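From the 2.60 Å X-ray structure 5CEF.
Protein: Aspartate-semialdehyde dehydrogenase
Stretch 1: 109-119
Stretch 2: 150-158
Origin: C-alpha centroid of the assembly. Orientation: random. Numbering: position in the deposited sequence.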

ATOM      1  N   VAL A 109      26.941  34.084  -4.154  1.00 35.49           N
ATOM      2  CA  VAL A 109      27.225  32.680  -4.094  1.00 36.89           C
ATOM      3  C   VAL A 109      25.942  31.837  -4.108  1.00 36.73           C
ATOM      4  O   VAL A 109      25.070  32.036  -3.265  1.00 37.77           O
ATOM      5  N   VAL A 110      25.865  30.849  -5.010  1.00 34.71           N
ATOM      6  CA  VAL A 110      24.650  30.081  -5.200  1.00 34.10           C
ATOM      7  C   VAL A 110      24.868  28.573  -5.046  1.00 34.83           C
ATOM      8  O   VAL A 110      25.730  27.993  -5.710  1.00 35.81           O
ATOM      9  N   TYR A 111      24.097  27.958  -4.144  1.00 35.04           N
ATOM     10  CA  TYR A 111      24.088  26.522  -3.946  1.00 34.66           C
ATOM     11  C   TYR A 111      22.802  26.018  -4.529  1.00 35.85           C
ATOM     12  O   TYR A 111      21.758  26.205  -3.939  1.00 37.08           O
ATOM     13  N   SER A 112      22.897  25.372  -5.698  1.00 37.05           N
ATOM     14  CA  SER A 112      21.724  24.978  -6.471  1.00 36.56           C
ATOM     15  C   SER A 112      21.402  23.496  -6.407  1.00 36.24           C
ATOM     16  O   SER A 112      22.276  22.658  -6.168  1.00 33.55           O
ATOM     17  N   ASN A 113      20.114  23.188  -6.587  1.00 40.08           N
ATOM     18  CA  ASN A 113      19.632  21.818  -6.714  1.00 40.38           C
ATOM     19  C   ASN A 113      19.053  21.522  -8.048  1.00 39.30           C
ATOM     20  O   ASN A 113      18.479  20.489  -8.218  1.00 35.84           O
ATOM     21  N   ALA A 114      19.196  22.437  -8.997  1.00 44.43           N
ATOM     22  CA  ALA A 114      18.653  22.221 -10.315  1.00 46.81           C
ATOM     23  C   ALA A 114      19.700  21.527 -11.163  1.00 49.58           C
ATOM     24  O   ALA A 114      20.845  21.443 -10.760  1.00 55.73           O
ATOM     25  N   LYS A 115      19.282  20.998 -12.305  1.00 56.72           N
ATOM     26  CA  LYS A 115      20.160  20.251 -13.219  1.00 64.83           C
ATOM     27  C   LYS A 115      21.028  21.178 -14.050  1.00 61.55           C
ATOM     28  O   LYS A 115      22.047  20.760 -14.608  1.00 53.90           O
ATOM     29  N   ASN A 116      20.608  22.427 -14.155  1.00 53.64           N
ATOM     30  CA  ASN A 116      21.145  23.318 -15.182  1.00 48.20           C
ATOM     31  C   ASN A 116      22.691  23.443 -15.224  1.00 44.88           C
ATOM     32  O   ASN A 116      23.271  23.415 -16.294  1.00 37.13           O
ATOM     33  N   TYR A 117      23.351  23.508 -14.052  1.00 41.64           N
ATOM     34  CA  TYR A 117      24.804  23.715 -13.966  1.00 35.76           C
ATOM     35  C   TYR A 117      25.657  22.465 -13.612  1.00 36.44           C
ATOM     36  O   TYR A 117      26.867  22.558 -13.460  1.00 39.19           O
ATOM     37  N   ARG A 118      25.037  21.308 -13.509  1.00 35.94           N
ATOM     38  CA  ARG A 118      25.700  20.112 -13.029  1.00 37.67           C
ATOM     39  C   ARG A 118      26.819  19.638 -13.888  1.00 37.92           C
ATOM     40  O   ARG A 118      27.800  19.096 -13.367  1.00 37.54           O
ATOM     41  N   ARG A 119      26.658  19.786 -15.199  1.00 35.35           N
ATOM     42  CA  ARG A 119      27.676  19.370 -16.140  1.00 33.77           C
ATOM     43  C   ARG A 119      28.551  20.531 -16.627  1.00 32.48           C
ATOM     44  O   ARG A 119      29.453  20.324 -17.453  1.00 31.51           O
ATOM     45  N   GLY A 150      31.359  35.752  -6.351  1.00 50.32           N
ATOM     46  CA  GLY A 150      30.290  34.836  -6.751  1.00 46.46           C
ATOM     47  C   GLY A 150      30.731  33.533  -7.419  1.00 44.08           C
ATOM     48  O   GLY A 150      31.734  33.495  -8.129  1.00 49.70           O
ATOM     49  N   TYR A 151      29.918  32.497  -7.233  1.00 37.77           N
ATOM     50  CA  TYR A 151      30.052  31.243  -7.952  1.00 34.16           C
ATOM     51  C   TYR A 151      28.801  30.358  -7.770  1.00 32.28           C
ATOM     52  O   TYR A 151      27.904  30.664  -6.968  1.00 30.57           O
ATOM     53  N   ILE A 152      28.757  29.278  -8.547  1.00 32.03           N
ATOM     54  CA  ILE A 152      27.732  28.260  -8.435  1.00 32.36           C
ATOM     55  C   ILE A 152      28.333  26.896  -8.100  1.00 32.72           C
ATOM     56  O   ILE A 152      29.351  26.487  -8.686  1.00 33.68           O
ATOM     57  N   VAL A 153      27.694  26.214  -7.143  1.00 31.70           N
ATOM     58  CA  VAL A 153      27.945  24.803  -6.847  1.00 28.01           C
ATOM     59  C   VAL A 153      26.628  24.110  -6.888  1.00 28.09           C
ATOM     60  O   VAL A 153      25.625  24.644  -6.406  1.00 31.26           O
ATOM     61  N   THR A 154      26.592  22.940  -7.502  1.00 28.96           N
ATOM     62  CA  THR A 154      25.371  22.175  -7.544  1.00 30.44           C
ATOM     63  C   THR A 154      25.485  20.970  -6.638  1.00 31.98           C
ATOM     64  O   THR A 154      26.514  20.346  -6.542  1.00 31.45           O
ATOM     65  N   ASN A 155      24.393  20.711  -5.940  1.00 35.14           N
ATOM     66  CA  ASN A 155      24.209  19.603  -5.056  1.00 36.40           C
ATOM     67  C   ASN A 155      23.662  18.449  -5.878  1.00 35.20           C
ATOM     68  O   ASN A 155      22.870  18.697  -6.775  1.00 39.07           O
ATOM     69  N   ALA A 156      24.103  17.216  -5.655  1.00 31.66           N
ATOM     70  CA  ALA A 156      23.502  16.089  -6.377  1.00 30.45           C
ATOM     71  C   ALA A 156      22.199  15.603  -5.689  1.00 31.35           C
ATOM     72  O   ALA A 156      21.967  15.862  -4.502  1.00 34.61           O
ATOM     73  N   ASN A 157      21.353  14.904  -6.428  1.00 27.34           N
ATOM     74  CA  ASN A 157      20.089  14.405  -5.858  1.00 27.55           C
ATOM     75  C   ASN A 157      20.263  13.202  -4.912  1.00 27.71           C
ATOM     76  O   ASN A 157      21.391  12.683  -4.740  1.00 27.36           O
ATOM     77  N   CYS A 158      19.157  12.718  -4.343  1.00 26.80           N
ATOM     78  CA  CYS A 158      19.219  11.688  -3.309  1.00 26.93           C
ATOM     79  C   CYS A 158      19.597  10.302  -3.835  1.00 27.02           C
ATOM     80  O   CYS A 158      20.389   9.591  -3.217  1.00 29.94           O
TER

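Neighbouring parallel strands offer their side chains to the two faces of a sheet in alternation, and each face can then be finished in its own way. Two stretches of aspartate-semialdehyde dehydrogenase illustrate the principle. The backbone sets the frame: V110 N donates to Y151 O (2.8 Å), V153 N to V110 O (3.0 Å), S112 N to V153 O (2.9 Å) and N155 N to S112 O (2.9 Å). This register places V110 beside I152 and S112 beside T154 on one face, and Y111 beside V153 on the other.

On the latter face the packing is aromatic. Y151 adopts chi1 p, and its ring receives V109, a t rotamer, over one face, with V109 CG1 3.4 Å from Y151 CZ. Y111, in the m rotamer, brings its ring obliquely against that of Y151, the planes inclined at 74°. Their hydroxyls meet in a hydrogen bond, Y111 OH to Y151 OH, of 2.8 Å, so two polar groups in a buried setting satisfy one another. V153, also t, covers a face of the Y111 ring, with V153 CB 3.8 Å from Y111 CE2.

I152, which loses the most surface to the other stretch, organizes the opposite face. Its m,t conformation lays CG1 3.9 Å from V110 CB and carries the chain onward to the ring of Y117. There I152 CD1 lies 3.8 Å from Y117 CE2 and almost directly above the ring centre, a CH-pi contact. Y117 itself, chi1 m, belongs to the loop that follows the first strand, and its CA-to-CB bond points toward the second stretch.

T154 continues this surface. With chi1 p, its methyl CG2 approaches Y117 CB at 3.8 Å and S112 OG at 4.2 Å, while OG1 lies 3.8 Å from R118 CG and is hydrogen-bonded elsewhere in the structure. S112 OG, for its part, accepts a hydrogen bond from A114 N (2.9 Å), bracing the chain as it leaves the strand.

Beyond the strand pairing, polar groups take over. N155, chi1 t, points toward the first stretch, and its ND2 donates to N113 OD1 at 2.7 Å. R118 starts sideways, but its m,t,t chain reaches back so that one face of the guanidinium lies over A156 CA. A single water completes the junction: it accepts from R118 NE (3.0 Å) and lies 2.7 Å from both A114 O and N155 O, within hydrogen-bonding geometry of each, thereby linking the two stretches.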

ATOM      1  CB  VAL A 109      28.029  32.375  -2.833  1.00 37.26           C
ATOM      2  CG1 VAL A 109      28.299  30.885  -2.730  1.00 40.90           C
ATOM      3  CG2 VAL A 109      29.325  33.156  -2.851  1.00 38.89           C
ATOM      4  CB  VAL A 110      24.050  30.376  -6.591  1.00 36.63           C
ATOM      5  CG1 VAL A 110      22.761  29.590  -6.781  1.00 40.20           C
ATOM      6  CG2 VAL A 110      23.753  31.851  -6.740  1.00 36.84           C
ATOM      7  CB  TYR A 111      24.285  26.161  -2.453  1.00 34.94           C
ATOM      8  CG  TYR A 111      25.770  26.185  -2.136  1.00 33.49           C
ATOM      9  CD1 TYR A 111      26.448  27.363  -2.073  1.00 37.39           C
ATOM     10  CD2 TYR A 111      26.509  25.021  -2.010  1.00 36.42           C
ATOM     11  CE1 TYR A 111      27.842  27.409  -1.861  1.00 40.41           C
ATOM     12  CE2 TYR A 111      27.876  25.067  -1.755  1.00 36.47           C
ATOM     13  CZ  TYR A 111      28.531  26.264  -1.695  1.00 36.45           C
ATOM     14  OH  TYR A 111      29.883  26.336  -1.524  1.00 43.29           O
ATOM     15  CB  SER A 112      21.928  25.364  -7.939  1.00 39.06           C
ATOM     16  OG  SER A 112      21.095  24.611  -8.828  1.00 42.28           O
ATOM     17  CB  ASN A 113      18.607  21.485  -5.624  1.00 41.43           C
ATOM     18  CG  ASN A 113      19.286  21.204  -4.335  1.00 49.36           C
ATOM     19  OD1 ASN A 113      19.696  20.071  -4.072  1.00 48.82           O
ATOM     20  ND2 ASN A 113      19.531  22.254  -3.563  1.00 53.32           N
ATOM     21  CB  ALA A 114      18.250  23.536 -10.919  1.00 50.81           C
ATOM     22  CB  LYS A 115      19.367  19.470 -14.292  1.00 74.55           C
ATOM     23  CG  LYS A 115      17.906  19.193 -14.010  1.00 90.85           C
ATOM     24  CD  LYS A 115      17.342  18.113 -14.925  1.00100.05           C
ATOM     25  CE  LYS A 115      15.971  18.498 -15.454  1.00101.07           C
ATOM     26  NZ  LYS A 115      15.324  17.334 -16.109  1.00100.68           N
ATOM     27  CB  ASN A 116      20.510  24.694 -15.024  1.00 52.45           C
ATOM     28  CG  ASN A 116      18.957  24.655 -14.957  1.00 52.54           C
ATOM     29  OD1 ASN A 116      18.373  24.130 -14.023  1.00 43.97           O
ATOM     30  ND2 ASN A 116      18.307  25.247 -15.947  1.00 52.98           N
ATOM     31  CB  TYR A 117      25.089  24.872 -12.996  1.00 33.93           C
ATOM     32  CG  TYR A 117      24.757  26.193 -13.634  1.00 35.44           C
ATOM     33  CD1 TYR A 117      25.621  26.759 -14.558  1.00 35.50           C
ATOM     34  CD2 TYR A 117      23.540  26.832 -13.390  1.00 34.15           C
ATOM     35  CE1 TYR A 117      25.302  27.943 -15.191  1.00 35.46           C
ATOM     36  CE2 TYR A 117      23.215  28.020 -14.022  1.00 35.22           C
ATOM     37  CZ  TYR A 117      24.097  28.562 -14.918  1.00 35.31           C
ATOM     38  OH  TYR A 117      23.801  29.743 -15.545  1.00 41.29           O
ATOM     39  CB  ARG A 118      24.680  18.978 -12.901  1.00 44.47           C
ATOM     40  CG  ARG A 118      23.721  19.214 -11.750  1.00 49.38           C
ATOM     41  CD  ARG A 118      22.812  18.043 -11.474  1.00 51.82           C
ATOM     42  NE  ARG A 118      22.002  18.317 -10.285  1.00 53.61           N
ATOM     43  CZ  ARG A 118      21.141  17.473  -9.738  1.00 52.92           C
ATOM     44  NH1 ARG A 118      20.982  16.300 -10.290  1.00 55.10           N
ATOM     45  NH2 ARG A 118      20.454  17.805  -8.636  1.00 49.60           N
ATOM     46  CB  ARG A 119      27.028  18.674 -17.328  1.00 37.33           C
ATOM     47  CG  ARG A 119      26.028  17.616 -16.901  1.00 40.93           C
ATOM     48  CD  ARG A 119      25.734  16.601 -17.974  1.00 39.97           C
ATOM     49  NE  ARG A 119      24.799  15.624 -17.442  1.00 43.62           N
ATOM     50  CZ  ARG A 119      24.391  14.529 -18.080  1.00 46.53           C
ATOM     51  NH1 ARG A 119      24.820  14.262 -19.306  1.00 39.65           N
ATOM     52  NH2 ARG A 119      23.521  13.691 -17.474  1.00 52.31           N
ATOM     53  CB  TYR A 151      31.281  30.491  -7.485  1.00 33.25           C
ATOM     54  CG  TYR A 151      31.196  29.971  -6.060  1.00 34.55           C
ATOM     55  CD1 TYR A 151      30.644  28.712  -5.744  1.00 34.83           C
ATOM     56  CD2 TYR A 151      31.703  30.731  -5.017  1.00 35.68           C
ATOM     57  CE1 TYR A 151      30.582  28.268  -4.407  1.00 36.01           C
ATOM     58  CE2 TYR A 151      31.668  30.298  -3.706  1.00 30.54           C
ATOM     59  CZ  TYR A 151      31.120  29.080  -3.405  1.00 35.74           C
ATOM     60  OH  TYR A 151      31.116  28.734  -2.075  1.00 38.24           O
ATOM     61  CB  ILE A 152      26.917  28.138  -9.745  1.00 32.02           C
ATOM     62  CG1 ILE A 152      25.938  29.291  -9.838  1.00 34.79           C
ATOM     63  CG2 ILE A 152      26.133  26.849  -9.771  1.00 30.99           C
ATOM     64  CD1 ILE A 152      25.344  29.490 -11.218  1.00 36.79           C
ATOM     65  CB  VAL A 153      28.527  24.602  -5.445  1.00 27.02           C
ATOM     66  CG1 VAL A 153      28.495  23.143  -5.079  1.00 28.60           C
ATOM     67  CG2 VAL A 153      29.944  25.114  -5.383  1.00 27.98           C
ATOM     68  CB  THR A 154      25.029  21.670  -8.942  1.00 35.13           C
ATOM     69  OG1 THR A 154      26.140  20.926  -9.451  1.00 40.62           O
ATOM     70  CG2 THR A 154      24.723  22.810  -9.852  1.00 35.42           C
ATOM     71  CB  ASN A 155      23.178  20.070  -4.042  1.00 42.28           C
ATOM     72  CG  ASN A 155      22.904  19.045  -2.991  1.00 52.98           C
ATOM     73  OD1 ASN A 155      23.818  18.403  -2.489  1.00 58.03           O
ATOM     74  ND2 ASN A 155      21.627  18.828  -2.710  1.00 59.73           N
ATOM     75  CB  ALA A 156      24.468  14.936  -6.474  1.00 30.72           C
ATOM     76  CB  ASN A 157      19.111  14.064  -6.984  1.00 28.67           C
ATOM     77  CG  ASN A 157      19.516  12.810  -7.792  1.00 30.94           C
ATOM     78  OD1 ASN A 157      20.412  12.030  -7.425  1.00 27.67           O
ATOM     79  ND2 ASN A 157      18.854  12.636  -8.929  1.00 33.49           N
ATOM     80  CB  CYS A 158      17.909  11.633  -2.469  1.00 28.73           C
ATOM     81  SG  CYS A 158      17.290  13.228  -1.925  1.00 31.93           S
TER
HETATM   82  O   HOH W   1      22.100  20.699  -8.478  1.00 89.93           O